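PDB 4YWE: putative aldehyde dehydrogenase from Burkholderia cenocepacia, which probably oxidises aldehydes with NAD or NADP as electron acceptor, as other members of the aldehyde dehydrogenase family do. Local coordinates for residues T143-H148 against G475-K480. Sequence-based numbering, arbitrary orientation.
Sequences TVREPH and GFTALK
One face of the H148 imidazole lies over the T477 backbone, offset toward the ring's rim, while its NE2-H points in the ring plane to the G475 carbonyl at its edge. That bond, H148 NE2 to G475 O, is 2.8 Å and fairly straight at the hydrogen (164°), though the nitrogen sits above the carbonyl plane; it fixes the ring's rotation, and the H229 ring stacks on H148 as well. The R145 guanidinium carries L479 CD1 over one face, 3.8 Å above the plane and toward the rim, and a water at its edge, in plane. This water accepts from R145 NH1 and also hydrogen-bonds T477 OG1, whose hydroxyl reaches back to L473 O. L479 CG stands anti to the backbone N (chi1 -167°), which brings CD1 against both R145 CG and, at 3.6 Å, T143 CB. On the other face of the sheet, E146 OE2 forms a salt bridge with K480 NZ, 2.9 Å, through its syn lone pair, and a second water links E146 OE1 to A478 O. Between these two layers the strands run antiparallel, at 144°, with V144–K480 and E146–A478 as hydrogen-bonded pairs; A478 N to E146 O is 2.7 Å. C-terminal strand 477-485 pairs here with strand 139-155, at the base of what is probably the oligomerisation arm known from this family: K480 NZ also bonds A433 O and L436 O of the second subunit. F476 packs on helix 160-174, and E131 of strand 130-133 forms a salt bridge with R145 NH2.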
loop_
_atom_site.group_PDB
_atom_site.type_symbol
_atom_site.label_atom_id
_atom_site.label_comp_id
_atom_site.label_asym_id
_atom_site.label_seq_id
_atom_site.Cartn_x
_atom_site.Cartn_y
_atom_site.Cartn_z
ATOM N N THR A 143 -3.516 -2.724 -12.305
ATOM C CA THR A 143 -4.797 -2.152 -11.916
ATOM C C THR A 143 -4.712 -0.634 -11.915
ATOM O O THR A 143 -3.687 -0.060 -11.549
ATOM C CB THR A 143 -5.247 -2.638 -10.527
ATOM O OG1 THR A 143 -4.392 -2.081 -9.522
ATOM C CG2 THR A 143 -5.209 -4.160 -10.445
ATOM N N VAL A 144 -5.795 0.012 -12.334
ATOM C CA VAL A 144 -5.852 1.465 -12.364
ATOM C C VAL A 144 -7.101 1.938 -11.636
ATOM O O VAL A 144 -8.177 1.361 -11.793
ATOM C CB VAL A 144 -5.818 1.998 -13.809
ATOM C CG1 VAL A 144 -4.421 1.854 -14.394
ATOM C CG2 VAL A 144 -6.840 1.270 -14.669
ATOM N N ARG A 145 -6.952 2.982 -10.831
ATOM C CA ARG A 145 -8.076 3.525 -10.082
ATOM C C ARG A 145 -8.638 4.740 -10.807
ATOM O O ARG A 145 -8.096 5.841 -10.723
ATOM C CB ARG A 145 -7.651 3.873 -8.657
ATOM C CG ARG A 145 -7.138 2.659 -7.895
ATOM C CD ARG A 145 -6.797 2.963 -6.447
ATOM N NE ARG A 145 -6.224 1.790 -5.791
ATOM C CZ ARG A 145 -6.942 0.798 -5.276
ATOM N NH1 ARG A 145 -8.267 0.835 -5.331
ATOM N NH2 ARG A 145 -6.337 -0.234 -4.702
ATOM N N GLU A 146 -9.731 4.519 -11.529
ATOM C CA GLU A 146 -10.324 5.548 -12.371
ATOM C C GLU A 146 -11.499 6.215 -11.678
ATOM O O GLU A 146 -12.209 5.574 -10.906
ATOM C CB GLU A 146 -10.783 4.943 -13.697
ATOM C CG GLU A 146 -9.686 4.250 -14.476
ATOM C CD GLU A 146 -10.241 3.421 -15.608
ATOM O OE1 GLU A 146 -11.378 2.925 -15.468
ATOM O OE2 GLU A 146 -9.549 3.270 -16.637
ATOM N N PRO A 147 -11.720 7.507 -11.968
ATOM C CA PRO A 147 -12.881 8.207 -11.413
ATOM C C PRO A 147 -14.187 7.550 -11.846
ATOM O O PRO A 147 -14.220 6.900 -12.891
ATOM C CB PRO A 147 -12.756 9.617 -11.999
ATOM C CG PRO A 147 -11.922 9.445 -13.227
ATOM C CD PRO A 147 -10.948 8.363 -12.886
ATOM N N HIS A 148 -15.237 7.704 -11.046
ATOM C CA HIS A 148 -16.550 7.187 -11.412
ATOM C C HIS A 148 -17.051 7.884 -12.670
ATOM O O HIS A 148 -17.685 7.270 -13.528
ATOM C CB HIS A 148 -17.549 7.381 -10.271
ATOM C CG HIS A 148 -17.210 6.620 -9.028
ATOM N ND1 HIS A 148 -17.257 5.243 -8.962
ATOM C CD2 HIS A 148 -16.831 7.042 -7.799
ATOM C CE1 HIS A 148 -16.915 4.852 -7.749
ATOM N NE2 HIS A 148 -16.652 5.924 -7.022
ATOM N N GLY A 475 -13.182 5.586 -2.439
ATOM C CA GLY A 475 -14.623 5.641 -2.588
ATOM C C GLY A 475 -15.050 6.456 -3.793
ATOM O O GLY A 475 -16.171 6.313 -4.285
ATOM N N PHE A 476 -14.155 7.316 -4.271
ATOM C CA PHE A 476 -14.454 8.173 -5.415
ATOM C C PHE A 476 -13.800 7.665 -6.698
ATOM O O PHE A 476 -13.795 8.358 -7.717
ATOM C CB PHE A 476 -14.015 9.612 -5.137
ATOM C CG PHE A 476 -14.945 10.360 -4.223
ATOM C CD1 PHE A 476 -16.200 10.747 -4.661
ATOM C CD2 PHE A 476 -14.564 10.678 -2.929
ATOM C CE1 PHE A 476 -17.060 11.435 -3.826
ATOM C CE2 PHE A 476 -15.420 11.365 -2.090
ATOM C CZ PHE A 476 -16.668 11.745 -2.538
ATOM N N THR A 477 -13.246 6.458 -6.640
ATOM C CA THR A 477 -12.732 5.802 -7.836
ATOM C C THR A 477 -13.265 4.376 -7.929
ATOM O O THR A 477 -13.863 3.865 -6.982
ATOM C CB THR A 477 -11.183 5.765 -7.871
ATOM O OG1 THR A 477 -10.683 5.063 -6.726
ATOM C CG2 THR A 477 -10.607 7.178 -7.902
ATOM N N ALA A 478 -13.056 3.748 -9.082
ATOM C CA ALA A 478 -13.425 2.351 -9.286
ATOM C C ALA A 478 -12.258 1.604 -9.916
ATOM O O ALA A 478 -11.642 2.089 -10.864
ATOM C CB ALA A 478 -14.661 2.241 -10.155
ATOM N N LEU A 479 -11.957 0.422 -9.388
ATOM C CA LEU A 479 -10.787 -0.325 -9.832
ATOM C C LEU A 479 -11.030 -1.024 -11.165
ATOM O O LEU A 479 -12.023 -1.734 -11.342
ATOM C CB LEU A 479 -10.374 -1.352 -8.776
ATOM C CG LEU A 479 -8.989 -1.972 -8.968
ATOM C CD1 LEU A 479 -7.905 -0.938 -8.706
ATOM C CD2 LEU A 479 -8.801 -3.190 -8.076
ATOM N N LYS A 480 -10.115 -0.808 -12.104
ATOM C CA LYS A 480 -10.115 -1.535 -13.365
ATOM C C LYS A 480 -8.879 -2.421 -13.436
ATOM O O LYS A 480 -7.760 -1.950 -13.234
ATOM C CB LYS A 480 -10.149 -0.575 -14.557
ATOM C CG LYS A 480 -9.927 -1.265 -15.899
ATOM C CD LYS A 480 -9.752 -0.266 -17.035
ATOM C CE LYS A 480 -11.060 0.426 -17.379
ATOM N NZ LYS A 480 -10.883 1.425 -18.470
HETATM O O HOH W 1 -10.257 2.394 -6.195
HETATM O O HOH W 2 -12.566 1.856 -13.346
#